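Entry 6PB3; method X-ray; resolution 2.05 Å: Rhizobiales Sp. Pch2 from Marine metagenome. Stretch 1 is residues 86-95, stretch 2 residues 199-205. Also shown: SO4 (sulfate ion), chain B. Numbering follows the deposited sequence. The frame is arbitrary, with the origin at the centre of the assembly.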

ATOM      1  N   GLY A  86     -24.718  -5.952 -13.837  1.00 64.44           N
ATOM      2  CA  GLY A  86     -26.107  -6.389 -13.780  1.00 55.48           C
ATOM      3  C   GLY A  86     -26.443  -7.321 -12.632  1.00 57.25           C
ATOM      4  O   GLY A  86     -27.543  -7.911 -12.627  1.00 54.07           O
ATOM      5  N   LYS A  87     -25.539  -7.470 -11.662  1.00 51.84           N
ATOM      6  CA  LYS A  87     -25.775  -8.370 -10.531  1.00 55.58           C
ATOM      7  C   LYS A  87     -27.065  -8.016  -9.806  1.00 50.26           C
ATOM      8  O   LYS A  87     -27.902  -8.887  -9.536  1.00 50.71           O
ATOM      9  N   THR A  88     -27.214  -6.739  -9.443  1.00 52.32           N
ATOM     10  CA  THR A  88     -28.399  -6.292  -8.718  1.00 57.48           C
ATOM     11  C   THR A  88     -29.649  -6.472  -9.564  1.00 57.99           C
ATOM     12  O   THR A  88     -30.675  -6.977  -9.089  1.00 50.91           O
ATOM     13  N   GLU A  89     -29.581  -6.048 -10.827  1.00 52.02           N
ATOM     14  CA  GLU A  89     -30.727  -6.182 -11.711  1.00 53.67           C
ATOM     15  C   GLU A  89     -31.091  -7.648 -11.893  1.00 63.34           C
ATOM     16  O   GLU A  89     -32.274  -8.000 -11.950  1.00 61.05           O
ATOM     17  N   LEU A  90     -30.088  -8.524 -11.945  1.00 51.17           N
ATOM     18  CA  LEU A  90     -30.381  -9.954 -12.006  1.00 53.22           C
ATOM     19  C   LEU A  90     -31.045 -10.436 -10.719  1.00 45.60           C
ATOM     20  O   LEU A  90     -32.055 -11.148 -10.758  1.00 49.28           O
ATOM     21  N   ALA A  91     -30.508 -10.038  -9.564  1.00 51.40           N
ATOM     22  CA  ALA A  91     -31.069 -10.514  -8.308  1.00 52.03           C
ATOM     23  C   ALA A  91     -32.492 -10.017  -8.101  1.00 54.96           C
ATOM     24  O   ALA A  91     -33.299 -10.708  -7.472  1.00 49.74           O
ATOM     25  N   GLU A  92     -32.808  -8.817  -8.593  1.00 51.14           N
ATOM     26  CA  GLU A  92     -34.135  -8.244  -8.404  1.00 50.75           C
ATOM     27  C   GLU A  92     -35.172  -8.814  -9.350  1.00 58.88           C
ATOM     28  O   GLU A  92     -36.364  -8.571  -9.147  1.00 61.29           O
ATOM     29  N   THR A  93     -34.763  -9.532 -10.391  1.00 52.13           N
ATOM     30  CA  THR A  93     -35.727 -10.043 -11.355  1.00 61.29           C
ATOM     31  C   THR A  93     -35.735 -11.559 -11.492  1.00 52.82           C
ATOM     32  O   THR A  93     -36.717 -12.103 -12.013  1.00 54.30           O
ATOM     33  N   ILE A  94     -34.691 -12.248 -11.021  1.00 52.80           N
ATOM     34  CA  ILE A  94     -34.528 -13.683 -11.240  1.00 54.92           C
ATOM     35  C   ILE A  94     -35.667 -14.492 -10.641  1.00 54.45           C
ATOM     36  O   ILE A  94     -35.906 -15.630 -11.066  1.00 50.31           O
ATOM     37  N   GLY A  95     -36.386 -13.931  -9.668  1.00 45.98           N
ATOM     38  CA  GLY A  95     -37.492 -14.634  -9.050  1.00 49.57           C
ATOM     39  C   GLY A  95     -38.611 -14.963 -10.016  1.00 65.50           C
ATOM     40  O   GLY A  95     -39.365 -15.914  -9.779  1.00 58.38           O
ATOM     41  N   VAL A 199     -31.593 -16.612   0.554  1.00 51.15           N
ATOM     42  CA  VAL A 199     -30.992 -15.289   0.649  1.00 46.57           C
ATOM     43  C   VAL A 199     -30.070 -15.093  -0.543  1.00 60.88           C
ATOM     44  O   VAL A 199     -29.251 -15.967  -0.849  1.00 52.09           O
ATOM     45  N   ILE A 200     -30.196 -13.949  -1.201  1.00 48.26           N
ATOM     46  CA  ILE A 200     -29.271 -13.529  -2.242  1.00 46.54           C
ATOM     47  C   ILE A 200     -28.507 -12.336  -1.710  1.00 48.31           C
ATOM     48  O   ILE A 200     -29.106 -11.355  -1.244  1.00 53.40           O
HETATM   49  N   MSE A 201     -27.198 -12.390  -1.807  1.00 55.37           N
HETATM   50  CA  MSE A 201     -26.495 -11.169  -1.491  1.00 54.72           C
HETATM   51  C   MSE A 201     -25.466 -10.834  -2.544  1.00 50.25           C
HETATM   52  O   MSE A 201     -24.788 -11.702  -3.085  1.00 61.41           O
ATOM     53  N   CYS A 202     -25.365  -9.545  -2.837  1.00 57.98           N
ATOM     54  CA  CYS A 202     -24.477  -9.039  -3.866  1.00 49.24           C
ATOM     55  C   CYS A 202     -23.310  -8.327  -3.203  1.00 57.51           C
ATOM     56  O   CYS A 202     -23.488  -7.629  -2.201  1.00 62.33           O
ATOM     57  N   THR A 203     -22.125  -8.495  -3.784  1.00 56.40           N
ATOM     58  CA  THR A 203     -20.920  -7.823  -3.335  1.00 58.28           C
ATOM     59  C   THR A 203     -20.056  -7.568  -4.557  1.00 57.35           C
ATOM     60  O   THR A 203     -20.094  -8.323  -5.533  1.00 60.84           O
ATOM     61  N   ASN A 204     -19.299  -6.480  -4.518  1.00 58.79           N
ATOM     62  CA  ASN A 204     -18.366  -6.220  -5.604  1.00 71.13           C
ATOM     63  C   ASN A 204     -17.177  -7.160  -5.529  1.00 92.90           C
ATOM     64  O   ASN A 204     -16.809  -7.794  -6.523  1.00100.92           O
ATOM     65  N   ARG A 205     -16.568  -7.276  -4.356  1.00 82.87           N
ATOM     66  CA  ARG A 205     -15.463  -8.201  -4.170  1.00 88.03           C
ATOM     67  C   ARG A 205     -15.795  -9.181  -3.063  1.00 68.42           C
ATOM     68  O   ARG A 205     -16.091  -8.779  -1.936  1.00 81.99           O
TER

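A helix that begins at an anion-binding loop and runs back along a buried strand illustrates a general principle: the face of the helix turned to the strand can combine a long lysine, an alanine and an isoleucine, while polar groups gather at the helix start. In this Pch2 structure the helix that starts at K87 and the strand 199-203 run nearly antiparallel, at 170°, and their axes approach to 9.1 Å. The CA atoms of T88 and C202 lie 6.8 Å apart, those of A91 and I200 7.0 Å apart, and together the two stretches bury 276 Å².

Three residues, K87, C202 and I200, cover the most surface. C202 points toward the helix with chi1 in the m rotamer, and its sulfur settles against the first turns. SG of C202 lies 4.0 Å from CB of A91, an apolar contact, and 4.1 Å from the carbonyl O of K87. That carbonyl accepts a hydrogen bond within the helix, from A91 N to K87 O at 2.8 Å, and at its 4.1 Å distance the sulfur packs beside it. CA of T88 is that residue's nearest atom to SG of C202, at 4.4 Å.

Two residues back along the strand, I200 points to the same side, as strand alternation requires, while M201 between them, a selenomethionine, points away. With chi1 m and chi2 t, I200 offers both of its branches to the helix. Its CG2 lies 3.8 Å from CB of A91, and its CD1 reaches 4.2 Å from CG2 of I94. A91 therefore touches both I200 and C202 through a single methyl group. I94 starts toward the strand, but its end leads away (chi1 t, chi2 p), leaving CG2 to make the contact.

K87 has the largest covered area, 64 Å², and it combines packing with polar work. Its CB points toward the strand, and the m, t, m, p sequence of chi angles carries the aliphatic chain along to the strand's end, where CE lies 3.7 Å from the carbonyl O of T203. The amine NZ of K87 stops 3.7 Å from OD1 of N204, too far for a hydrogen bond; indeed no hydrogen bond joins the two stretches. Instead NZ of K87 makes a weak hydrogen bond, 3.2 Å, to O4 of a sulfate ion, probably acquired from the crystallisation liquor.

That sulfate sits at the helix N-terminus, where free backbone NH groups converge. G86 N donates to sulfate O3 at 3.0 Å, K87 N to O4 at 3.0 Å and T88 N to O2 at 2.9 Å. T88, with CB sideways and chi1 m, adds its hydroxyl, OG1 to sulfate O2 at 2.7 Å. At the backbone angles of G86, the N-cap (phi 98°, psi 12°), a CB would be jammed against the carbonyl O of the residue before. The lesson is one of economy: lysine serves strand and anion together, while A91, I94, I200 and C202 meet in apolar contacts.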

ATOM      1  CB  LYS A  87     -24.596  -8.305  -9.551  1.00 59.87           C
ATOM      2  CG  LYS A  87     -23.257  -8.764 -10.108  1.00 57.77           C
ATOM      3  CD  LYS A  87     -22.186  -8.760  -9.016  1.00 56.50           C
ATOM      4  CE  LYS A  87     -21.522  -7.379  -8.854  1.00 73.75           C
ATOM      5  NZ  LYS A  87     -22.327  -6.393  -8.097  1.00 92.20           N
ATOM      6  CB  THR A  88     -28.226  -4.822  -8.324  1.00 65.99           C
ATOM      7  OG1 THR A  88     -26.971  -4.659  -7.652  1.00 67.68           O
ATOM      8  CG2 THR A  88     -29.369  -4.356  -7.423  1.00 73.63           C
ATOM      9  CB  GLU A  89     -30.430  -5.511 -13.052  1.00 58.60           C
ATOM     10  CG  GLU A  89     -31.539  -5.640 -14.078  1.00 64.79           C
ATOM     11  CD  GLU A  89     -32.606  -4.576 -13.928  1.00 74.06           C
ATOM     12  OE1 GLU A  89     -32.655  -3.917 -12.865  1.00 73.70           O
ATOM     13  OE2 GLU A  89     -33.393  -4.400 -14.884  1.00 66.12           O
ATOM     14  CB  LEU A  90     -29.096 -10.737 -12.280  1.00 51.55           C
ATOM     15  CG  LEU A  90     -29.256 -12.252 -12.356  1.00 57.34           C
ATOM     16  CD1 LEU A  90     -30.166 -12.630 -13.541  1.00 50.41           C
ATOM     17  CD2 LEU A  90     -27.914 -12.921 -12.491  1.00 53.65           C
ATOM     18  CB  ALA A  91     -30.173 -10.087  -7.139  1.00 53.46           C
ATOM     19  CB  GLU A  92     -34.099  -6.730  -8.594  1.00 51.46           C
ATOM     20  CG  GLU A  92     -33.367  -5.969  -7.499  1.00 55.75           C
ATOM     21  CD  GLU A  92     -33.379  -4.475  -7.775  1.00 68.53           C
ATOM     22  OE1 GLU A  92     -33.712  -4.092  -8.918  1.00 65.54           O
ATOM     23  OE2 GLU A  92     -33.059  -3.683  -6.861  1.00 69.33           O
ATOM     24  CB  THR A  93     -35.477  -9.421 -12.737  1.00 54.65           C
ATOM     25  OG1 THR A  93     -34.131  -9.696 -13.155  1.00 50.12           O
ATOM     26  CG2 THR A  93     -35.690  -7.921 -12.672  1.00 59.76           C
ATOM     27  CB  ILE A  94     -33.165 -14.137 -10.671  1.00 48.59           C
ATOM     28  CG1 ILE A  94     -32.752 -15.495 -11.235  1.00 43.40           C
ATOM     29  CG2 ILE A  94     -33.184 -14.152  -9.138  1.00 46.18           C
ATOM     30  CD1 ILE A  94     -32.750 -15.525 -12.757  1.00 49.52           C
ATOM     31  CB  VAL A 199     -30.202 -15.091   1.961  1.00 50.79           C
ATOM     32  CG1 VAL A 199     -29.756 -13.618   2.092  1.00 50.31           C
ATOM     33  CG2 VAL A 199     -31.007 -15.538   3.168  1.00 54.13           C
ATOM     34  CB  ILE A 200     -29.992 -13.147  -3.548  1.00 49.64           C
ATOM     35  CG1 ILE A 200     -30.796 -14.332  -4.087  1.00 55.38           C
ATOM     36  CG2 ILE A 200     -28.968 -12.600  -4.569  1.00 46.00           C
ATOM     37  CD1 ILE A 200     -31.721 -13.986  -5.246  1.00 55.22           C
HETATM   38  CB  MSE A 201     -25.883 -11.266  -0.112  1.00 55.83           C
HETATM   39  CG  MSE A 201     -24.780 -12.233   0.047  1.00 75.23           C
HETATM   40 SE   MSE A 201     -23.959 -11.583   1.669  0.85109.22          SE
HETATM   41  CE  MSE A 201     -23.537  -9.832   1.023  1.00 87.65           C
ATOM     42  CB  CYS A 202     -25.219  -8.071  -4.822  1.00 51.73           C
ATOM     43  SG  CYS A 202     -26.665  -8.819  -5.610  1.00 66.20           S
ATOM     44  CB  THR A 203     -20.159  -8.658  -2.303  1.00 67.65           C
ATOM     45  OG1 THR A 203     -19.029  -7.922  -1.841  1.00 72.19           O
ATOM     46  CG2 THR A 203     -19.689  -9.965  -2.921  1.00 57.92           C
ATOM     47  CB  ASN A 204     -17.915  -4.767  -5.562  1.00 71.43           C
ATOM     48  CG  ASN A 204     -19.076  -3.829  -5.521  1.00 96.34           C
ATOM     49  OD1 ASN A 204     -20.158  -4.128  -6.042  1.00 93.52           O
ATOM     50  ND2 ASN A 204     -18.878  -2.691  -4.879  1.00122.83           N
ATOM     51  CB  ARG A 205     -14.171  -7.476  -3.848  1.00 85.57           C
ATOM     52  CG  ARG A 205     -12.954  -8.227  -4.337  1.00116.00           C
ATOM     53  CD  ARG A 205     -12.601  -7.844  -5.768  1.00126.11           C
ATOM     54  NE  ARG A 205     -11.280  -8.348  -6.138  1.00134.97           N
ATOM     55  CZ  ARG A 205     -10.497  -7.807  -7.070  1.00131.16           C
ATOM     56  NH1 ARG A 205     -10.892  -6.730  -7.738  1.00129.53           N
ATOM     57  NH2 ARG A 205      -9.310  -8.346  -7.328  1.00123.16           N
TER
HETATM   58  S   SO4 B 401     -24.075  -4.410 -10.560  1.00 53.42           S
HETATM   59  O1  SO4 B 401     -23.211  -3.411  -9.925  1.00 56.76           O
HETATM   60  O2  SO4 B 401     -25.099  -4.770  -9.587  1.00 56.76           O
HETATM   61  O3  SO4 B 401     -24.723  -3.817 -11.753  1.00 57.44           O
HETATM   62  O4  SO4 B 401     -23.285  -5.547 -11.027  1.00 49.14           O